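Local coordinates for protein dTDP-4-dehydrorhamnose 3,5-epimerase (Elizabethkingia anophelis NUHP1, PDB 6C46) that probably catalyses the epimerization of dTDP-4-dehydro-6-deoxy-glucose at C3' and C5' on the way to dTDP-L-rhamnose, at residues A[67-80]-A[119-131]. Sequence-based numbering, arbitrary orientation. Where two conformers were deposited one is given.
Sequences RGLHLQKGKHAQAK and FYVPRGFAHGFVV
Leu69 CB and Leu71 CD2 both rest on Ala126 CB, each at 3.9 Å, on one face of two antiparallel strands, 67-72 and 125-131, in the cupin fold of this epimerase family. Alanine suits the place because its short side chain lets both leucines close in. A beta bulge shifts the register between the hydrogen-bonded pairs Arg67–Phe129 and His70–His127. There Gly68 CA and Gly128 CA lie 4.1 Å apart; with no side chain on either, the two backbones can approach this closely. Gly68 CA also sits 3.6 Å above the centre of the His70 ring.

The other face carries His70, the predicted proton acceptor, beside His127 and Phe129; His70 NE2 bonds to Asp178. Lys80 begins strand 80-86 of the second sheet, where two backbone bonds pair it with Val121 of strand 119-121, and its extended chain reaches obliquely across His127 of the first. Water 1 accepts from Lys80 NZ at 2.6 Å, and water 4 joins NZ to His127 ND1 in the plane of that ring, while Asp91 takes NE2. Bonds at both ring nitrogens probably hold the imidazole's rotation.

Farther out, Ala79 CB meets the Tyr120 ring, and Arg123 runs along the 77-79 backbone, its aliphatic part against Ala77 CB. Its NE forms a salt bridge with Asp143, which also accepts from Ala79 N. The guanidinium lies with one face over Ala77 O, 3.2 Å above the plane, while NH1 reaches Lys75 O through water 2.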
ATOM      1  N   ARG A  67      17.326   1.425 -10.744  1.00 18.19           N
ATOM      2  CA  ARG A  67      17.772   0.769  -9.518  0.54 20.62           C
ATOM      3  C   ARG A  67      17.690  -0.743  -9.694  1.00 20.77           C
ATOM      4  O   ARG A  67      16.637  -1.259 -10.051  1.00 21.16           O
ATOM      5  CB  ARG A  67      16.906   1.198  -8.323  0.54 20.76           C
ATOM      6  CG  ARG A  67      16.933   2.711  -8.045  0.54 30.98           C
ATOM      7  CD  ARG A  67      17.727   3.042  -6.791  0.54 35.33           C
ATOM      8  NE  ARG A  67      17.701   4.465  -6.460  0.54 38.26           N
ATOM      9  CZ  ARG A  67      18.751   5.275  -6.553  0.54 39.40           C
ATOM     10  NH1 ARG A  67      19.913   4.802  -6.983  0.54 30.56           N
ATOM     11  NH2 ARG A  67      18.636   6.558  -6.225  0.54 38.85           N
ATOM     12  N   GLY A  68      18.788  -1.449  -9.418  1.00 18.07           N
ATOM     13  CA  GLY A  68      18.779  -2.909  -9.476  1.00 19.74           C
ATOM     14  C   GLY A  68      20.067  -3.469 -10.052  1.00 23.80           C
ATOM     15  O   GLY A  68      20.997  -2.695 -10.296  1.00 23.77           O
ATOM     16  N   LEU A  69      20.168  -4.785 -10.254  1.00 16.63           N
ATOM     17  CA  LEU A  69      19.173  -5.763  -9.844  1.00 18.44           C
ATOM     18  C   LEU A  69      19.489  -6.178  -8.417  1.00 14.11           C
ATOM     19  O   LEU A  69      20.635  -6.496  -8.138  1.00 16.21           O
ATOM     20  CB  LEU A  69      19.200  -6.976 -10.794  1.00 17.01           C
ATOM     21  CG  LEU A  69      18.817  -6.613 -12.231  1.00 19.59           C
ATOM     22  CD1 LEU A  69      19.373  -7.645 -13.224  1.00 16.21           C
ATOM     23  CD2 LEU A  69      17.275  -6.490 -12.342  1.00 17.60           C
ATOM     24  N   HIS A  70      18.492  -6.195  -7.522  1.00 14.96           N
ATOM     25  CA  HIS A  70      18.726  -6.372  -6.090  1.00 14.44           C
ATOM     26  C   HIS A  70      17.972  -7.577  -5.546  1.00 17.54           C
ATOM     27  O   HIS A  70      16.901  -7.938  -6.048  1.00 15.51           O
ATOM     28  CB  HIS A  70      18.258  -5.138  -5.286  1.00 18.55           C
ATOM     29  CG  HIS A  70      18.966  -3.872  -5.657  1.00 22.97           C
ATOM     30  ND1 HIS A  70      18.372  -2.632  -5.556  1.00 24.07           N
ATOM     31  CD2 HIS A  70      20.225  -3.651  -6.105  1.00 25.60           C
ATOM     32  CE1 HIS A  70      19.232  -1.699  -5.933  1.00 24.29           C
ATOM     33  NE2 HIS A  70      20.366  -2.288  -6.271  1.00 24.60           N
ATOM     34  N   LEU A  71      18.500  -8.137  -4.462  1.00 16.90           N
ATOM     35  CA  LEU A  71      17.855  -9.251  -3.773  1.00 17.60           C
ATOM     36  C   LEU A  71      18.482  -9.363  -2.391  1.00 16.95           C
ATOM     37  O   LEU A  71      19.510  -8.746  -2.107  1.00 17.71           O
ATOM     38  CB  LEU A  71      18.028 -10.566  -4.551  1.00 16.58           C
ATOM     39  CG  LEU A  71      19.548 -10.830  -4.630  1.00 19.54           C
ATOM     40  CD1 LEU A  71      19.974 -12.023  -3.785  1.00 19.43           C
ATOM     41  CD2 LEU A  71      20.052 -10.963  -6.057  1.00 22.86           C
ATOM     42  N   GLN A  72      17.849 -10.155  -1.528  1.00 15.28           N
ATOM     43  CA  GLN A  72      18.453 -10.571  -0.268  1.00 17.12           C
ATOM     44  C   GLN A  72      18.616 -12.084  -0.314  1.00 14.65           C
ATOM     45  O   GLN A  72      17.754 -12.787  -0.857  1.00 13.16           O
ATOM     46  CB  GLN A  72      17.596 -10.131   0.954  1.00 15.89           C
ATOM     47  CG  GLN A  72      17.683  -8.621   1.185  1.00 13.83           C
ATOM     48  CD  GLN A  72      17.037  -8.119   2.466  1.00 16.08           C
ATOM     49  OE1 GLN A  72      17.230  -6.962   2.835  1.00 16.58           O
ATOM     50  NE2 GLN A  72      16.307  -8.980   3.168  1.00 12.84           N
ATOM     51  N   LYS A  73      19.732 -12.574   0.209  1.00 13.92           N
ATOM     52  CA  LYS A  73      20.091 -13.986   0.070  1.00 20.60           C
ATOM     53  C   LYS A  73      19.475 -14.862   1.155  1.00 24.19           C
ATOM     54  O   LYS A  73      19.242 -14.423   2.282  1.00 18.11           O
ATOM     55  CB  LYS A  73      21.602 -14.166   0.112  1.00 21.24           C
ATOM     56  CG  LYS A  73      22.347 -13.571  -1.071  1.00 24.10           C
ATOM     57  CD  LYS A  73      23.861 -13.793  -0.869  1.00 26.09           C
ATOM     58  CE  LYS A  73      24.682 -12.778  -1.661  1.00 33.33           C
ATOM     59  NZ  LYS A  73      26.160 -12.900  -1.430  1.00 37.55           N
ATOM     60  N   GLY A  74      19.250 -16.125   0.805  1.00 19.96           N
ATOM     61  CA  GLY A  74      18.978 -17.152   1.807  1.00 21.77           C
ATOM     62  C   GLY A  74      17.685 -16.913   2.567  1.00 20.68           C
ATOM     63  O   GLY A  74      16.658 -16.534   2.002  1.00 20.20           O
ATOM     64  N   LYS A  75      17.742 -17.111   3.885  1.00 23.93           N
ATOM     65  CA  LYS A  75      16.540 -16.982   4.700  1.00 26.67           C
ATOM     66  C   LYS A  75      16.039 -15.549   4.788  1.00 26.74           C
ATOM     67  O   LYS A  75      14.947 -15.333   5.323  1.00 23.03           O
ATOM     68  CB  LYS A  75      16.800 -17.493   6.114  1.00 17.33           C
ATOM     69  CG  LYS A  75      17.751 -16.650   6.913  1.00 23.26           C
ATOM     70  CD  LYS A  75      18.147 -17.429   8.189  1.00 26.59           C
ATOM     71  CE  LYS A  75      18.940 -16.594   9.148  1.00 38.18           C
ATOM     72  NZ  LYS A  75      19.030 -17.308  10.456  1.00 50.39           N
ATOM     73  N   HIS A  76      16.815 -14.574   4.304  1.00 21.62           N
ATOM     74  CA  HIS A  76      16.395 -13.178   4.274  1.00 16.45           C
ATOM     75  C   HIS A  76      15.744 -12.783   2.962  1.00 17.31           C
ATOM     76  O   HIS A  76      15.311 -11.629   2.833  1.00 17.64           O
ATOM     77  CB  HIS A  76      17.605 -12.281   4.561  1.00 14.39           C
ATOM     78  CG  HIS A  76      18.180 -12.515   5.926  1.00 21.87           C
ATOM     79  ND1 HIS A  76      17.544 -12.092   7.072  1.00 23.43           N
ATOM     80  CD2 HIS A  76      19.290 -13.179   6.331  1.00 22.20           C
ATOM     81  CE1 HIS A  76      18.256 -12.458   8.126  1.00 28.80           C
ATOM     82  NE2 HIS A  76      19.321 -13.116   7.702  1.00 27.17           N
ATOM     83  N   ALA A  77      15.597 -13.722   2.018  1.00 14.13           N
ATOM     84  CA  ALA A  77      15.032 -13.391   0.712  1.00 18.97           C
ATOM     85  C   ALA A  77      13.638 -12.784   0.859  1.00 18.30           C
ATOM     86  O   ALA A  77      12.857 -13.177   1.725  1.00 15.95           O
ATOM     87  CB  ALA A  77      14.969 -14.638  -0.190  1.00 20.10           C
ATOM     88  N   GLN A  78      13.343 -11.799   0.017  1.00 12.35           N
ATOM     89  CA  GLN A  78      12.099 -11.041   0.081  1.00 13.41           C
ATOM     90  C   GLN A  78      11.312 -11.250  -1.195  1.00 16.85           C
ATOM     91  O   GLN A  78      11.799 -10.885  -2.267  1.00 17.32           O
ATOM     92  CB  GLN A  78      12.369  -9.553   0.234  1.00 13.53           C
ATOM     93  CG  GLN A  78      13.069  -9.154   1.525  1.00 15.27           C
ATOM     94  CD  GLN A  78      13.505  -7.707   1.514  1.00 19.05           C
ATOM     95  OE1 GLN A  78      14.190  -7.264   0.592  1.00 16.94           O
ATOM     96  NE2 GLN A  78      13.150  -6.965   2.569  1.00 16.16           N
ATOM     97  N   ALA A  79      10.100 -11.809  -1.082  1.00 11.31           N
ATOM     98  CA  ALA A  79       9.139 -11.655  -2.166  1.00 10.63           C
ATOM     99  C   ALA A  79       8.654 -10.213  -2.176  1.00 17.67           C
ATOM    100  O   ALA A  79       8.524  -9.593  -1.116  1.00 16.54           O
ATOM    101  CB  ALA A  79       7.951 -12.617  -1.994  1.00 15.33           C
ATOM    102  N   LYS A  80       8.405  -9.671  -3.379  1.00 13.36           N
ATOM    103  CA  LYS A  80       8.058  -8.266  -3.557  1.00 16.28           C
ATOM    104  C   LYS A  80       6.783  -8.146  -4.377  1.00 19.15           C
ATOM    105  O   LYS A  80       6.647  -8.804  -5.410  1.00 19.51           O
ATOM    106  CB  LYS A  80       9.199  -7.497  -4.235  1.00 12.97           C
ATOM    107  CG  LYS A  80      10.478  -7.467  -3.376  1.00 17.52           C
ATOM    108  CD  LYS A  80      11.731  -7.085  -4.176  1.00 19.52           C
ATOM    109  CE  LYS A  80      13.000  -7.188  -3.309  1.00 26.21           C
ATOM    110  NZ  LYS A  80      14.283  -7.134  -4.139  1.00 22.41           N
ATOM    111  N   PHE A 119       2.936  -6.310  -9.678  1.00 15.84           N
ATOM    112  CA  PHE A 119       3.842  -7.335 -10.184  1.00 12.09           C
ATOM    113  C   PHE A 119       4.356  -8.082  -8.962  1.00 11.48           C
ATOM    114  O   PHE A 119       4.901  -7.458  -8.040  1.00 15.64           O
ATOM    115  CB  PHE A 119       4.974  -6.660 -10.970  1.00 16.48           C
ATOM    116  CG  PHE A 119       5.905  -7.600 -11.714  1.00 16.80           C
ATOM    117  CD1 PHE A 119       7.242  -7.252 -11.887  1.00 19.03           C
ATOM    118  CD2 PHE A 119       5.448  -8.761 -12.294  1.00 23.48           C
ATOM    119  CE1 PHE A 119       8.116  -8.078 -12.616  1.00 24.74           C
ATOM    120  CE2 PHE A 119       6.305  -9.587 -13.009  1.00 24.55           C
ATOM    121  CZ  PHE A 119       7.650  -9.246 -13.165  1.00 23.43           C
ATOM    122  N   TYR A 120       4.115  -9.390  -8.909  1.00 13.48           N
ATOM    123  CA  TYR A 120       4.553 -10.216  -7.780  1.00 14.26           C
ATOM    124  C   TYR A 120       5.837 -10.937  -8.170  1.00 15.67           C
ATOM    125  O   TYR A 120       5.832 -11.748  -9.095  1.00 14.94           O
ATOM    126  CB  TYR A 120       3.497 -11.248  -7.360  1.00 11.63           C
ATOM    127  CG  TYR A 120       4.046 -12.227  -6.323  1.00 14.77           C
ATOM    128  CD1 TYR A 120       4.218 -11.834  -4.997  1.00 18.93           C
ATOM    129  CD2 TYR A 120       4.431 -13.531  -6.676  1.00 15.40           C
ATOM    130  CE1 TYR A 120       4.742 -12.707  -4.049  1.00 15.84           C
ATOM    131  CE2 TYR A 120       4.972 -14.423  -5.722  1.00 12.57           C
ATOM    132  CZ  TYR A 120       5.112 -13.996  -4.415  1.00 14.61           C
ATOM    133  OH  TYR A 120       5.636 -14.828  -3.448  1.00 19.13           O
ATOM    134  N   VAL A 121       6.919 -10.648  -7.452  1.00 14.96           N
ATOM    135  CA  VAL A 121       8.268 -11.153  -7.685  1.00 16.24           C
ATOM    136  C   VAL A 121       8.602 -12.106  -6.535  1.00 15.06           C
ATOM    137  O   VAL A 121       8.784 -11.651  -5.388  1.00 18.16           O
ATOM    138  CB  VAL A 121       9.289 -10.003  -7.737  1.00 18.01           C
ATOM    139  CG1 VAL A 121      10.656 -10.540  -8.068  1.00 17.74           C
ATOM    140  CG2 VAL A 121       8.872  -8.919  -8.748  1.00 18.85           C
ATOM    141  N   PRO A 122       8.692 -13.406  -6.774  1.00 17.52           N
ATOM    142  CA  PRO A 122       8.913 -14.362  -5.670  1.00 16.26           C
ATOM    143  C   PRO A 122      10.275 -14.191  -5.008  1.00 15.71           C
ATOM    144  O   PRO A 122      11.196 -13.595  -5.562  1.00 14.44           O
ATOM    145  CB  PRO A 122       8.840 -15.735  -6.365  1.00 15.83           C
ATOM    146  CG  PRO A 122       8.132 -15.467  -7.710  1.00 16.56           C
ATOM    147  CD  PRO A 122       8.500 -14.063  -8.086  1.00 13.53           C
ATOM    148  N   ARG A 123      10.410 -14.779  -3.811  1.00 13.61           N
ATOM    149  CA  ARG A 123      11.724 -15.006  -3.237  1.00 17.09           C
ATOM    150  C   ARG A 123      12.585 -15.805  -4.210  1.00 17.78           C
ATOM    151  O   ARG A 123      12.087 -16.702  -4.890  1.00 12.07           O
ATOM    152  CB  ARG A 123      11.617 -15.786  -1.930  1.00 15.32           C
ATOM    153  CG  ARG A 123      10.897 -15.013  -0.801  1.00 12.88           C
ATOM    154  CD  ARG A 123      11.001 -15.755   0.528  1.00 16.18           C
ATOM    155  NE  ARG A 123      10.286 -15.015   1.577  1.00 15.53           N
ATOM    156  CZ  ARG A 123      10.363 -15.316   2.865  1.00 23.11           C
ATOM    157  NH1 ARG A 123      11.133 -16.337   3.250  1.00 18.36           N
ATOM    158  NH2 ARG A 123       9.682 -14.595   3.766  1.00 16.10           N
ATOM    159  N   GLY A 124      13.888 -15.500  -4.231  1.00 14.91           N
ATOM    160  CA  GLY A 124      14.843 -16.134  -5.133  1.00 16.82           C
ATOM    161  C   GLY A 124      14.991 -15.425  -6.467  1.00 14.22           C
ATOM    162  O   GLY A 124      15.701 -15.924  -7.355  1.00 19.61           O
ATOM    163  N   PHE A 125      14.316 -14.305  -6.650  1.00 14.20           N
ATOM    164  CA  PHE A 125      14.425 -13.483  -7.842  1.00 14.11           C
ATOM    165  C   PHE A 125      15.255 -12.259  -7.519  1.00 20.65           C
ATOM    166  O   PHE A 125      15.364 -11.857  -6.360  1.00 14.74           O
ATOM    167  CB  PHE A 125      13.044 -13.001  -8.324  1.00 11.57           C
ATOM    168  CG  PHE A 125      12.247 -14.042  -9.081  1.00 14.42           C
ATOM    169  CD1 PHE A 125      11.918 -15.260  -8.493  1.00 14.21           C
ATOM    170  CD2 PHE A 125      11.821 -13.785 -10.381  1.00 11.82           C
ATOM    171  CE1 PHE A 125      11.159 -16.224  -9.201  1.00 14.71           C
ATOM    172  CE2 PHE A 125      11.062 -14.732 -11.092  1.00 13.25           C
ATOM    173  CZ  PHE A 125      10.754 -15.965 -10.501  1.00 11.55           C
ATOM    174  N   ALA A 126      15.830 -11.656  -8.554  1.00 14.91           N
ATOM    175  CA  ALA A 126      16.350 -10.302  -8.445  1.00 16.91           C
ATOM    176  C   ALA A 126      15.370  -9.353  -9.104  1.00 17.73           C
ATOM    177  O   ALA A 126      14.607  -9.743  -9.990  1.00 16.96           O
ATOM    178  CB  ALA A 126      17.734 -10.157  -9.088  1.00 16.22           C
ATOM    179  N   HIS A 127      15.405  -8.084  -8.678  1.00 14.30           N
ATOM    180  CA  HIS A 127      14.395  -7.130  -9.099  1.00 17.04           C
ATOM    181  C   HIS A 127      15.020  -5.762  -9.338  1.00 14.47           C
ATOM    182  O   HIS A 127      15.949  -5.351  -8.633  1.00 16.46           O
ATOM    183  CB  HIS A 127      13.276  -7.005  -8.040  1.00 15.48           C
ATOM    184  CG  HIS A 127      12.393  -5.815  -8.255  1.00 18.72           C
ATOM    185  ND1 HIS A 127      12.506  -4.658  -7.509  1.00 22.57           N
ATOM    186  CD2 HIS A 127      11.398  -5.594  -9.146  1.00 21.36           C
ATOM    187  CE1 HIS A 127      11.625  -3.769  -7.945  1.00 22.80           C
ATOM    188  NE2 HIS A 127      10.942  -4.313  -8.941  1.00 24.51           N
ATOM    189  N   GLY A 128      14.474  -5.038 -10.308  1.00 14.67           N
ATOM    190  CA  GLY A 128      14.907  -3.663 -10.513  1.00 18.75           C
ATOM    191  C   GLY A 128      13.891  -2.910 -11.338  1.00 18.89           C
ATOM    192  O   GLY A 128      12.947  -3.496 -11.865  1.00 19.33           O
ATOM    193  N   PHE A 129      14.094  -1.594 -11.458  1.00 16.07           N
ATOM    194  CA  PHE A 129      13.185  -0.816 -12.288  1.00 13.66           C
ATOM    195  C   PHE A 129      13.857   0.454 -12.774  1.00 18.32           C
ATOM    196  O   PHE A 129      14.850   0.910 -12.203  1.00 18.46           O
ATOM    197  CB  PHE A 129      11.894  -0.475 -11.547  1.00 12.70           C
ATOM    198  CG  PHE A 129      12.041   0.592 -10.498  1.00 18.36           C
ATOM    199  CD1 PHE A 129      11.712   1.907 -10.784  1.00 22.57           C
ATOM    200  CD2 PHE A 129      12.456   0.274  -9.214  1.00 21.23           C
ATOM    201  CE1 PHE A 129      11.814   2.897  -9.808  1.00 25.12           C
ATOM    202  CE2 PHE A 129      12.560   1.255  -8.231  1.00 26.57           C
ATOM    203  CZ  PHE A 129      12.241   2.570  -8.529  1.00 23.58           C
ATOM    204  N   VAL A 130      13.291   1.035 -13.843  1.00 15.25           N
ATOM    205  CA  VAL A 130      13.765   2.312 -14.373  1.00 17.56           C
ATOM    206  C   VAL A 130      12.578   3.257 -14.493  1.00 21.28           C
ATOM    207  O   VAL A 130      11.460   2.826 -14.794  1.00 19.00           O
ATOM    208  CB  VAL A 130      14.455   2.143 -15.743  1.00 19.14           C
ATOM    209  CG1 VAL A 130      13.464   1.565 -16.740  1.00 17.18           C
ATOM    210  CG2 VAL A 130      15.012   3.486 -16.248  1.00 22.57           C
ATOM    211  N   VAL A 131      12.804   4.538 -14.208  1.00 18.35           N
ATOM    212  CA  VAL A 131      11.722   5.517 -14.251  1.00 20.08           C
ATOM    213  C   VAL A 131      11.554   5.975 -15.689  1.00 25.15           C
ATOM    214  O   VAL A 131      12.505   6.463 -16.305  1.00 23.68           O
ATOM    215  CB  VAL A 131      12.007   6.705 -13.321  1.00 23.59           C
ATOM    216  CG1 VAL A 131      10.954   7.773 -13.518  1.00 19.92           C
ATOM    217  CG2 VAL A 131      12.053   6.231 -11.840  1.00 19.93           C
TER
HETATM  218  O   HOH W   1      14.143  -9.515  -5.177  1.00 25.43           O
HETATM  219  O   HOH W   2      12.817 -16.794   6.006  1.00 34.00           O
HETATM  220  O   HOH W   3      11.725 -10.719  -4.863  1.00 18.39           O
HETATM  221  O   HOH W   4      14.253  -4.419  -5.067  1.00 36.31           O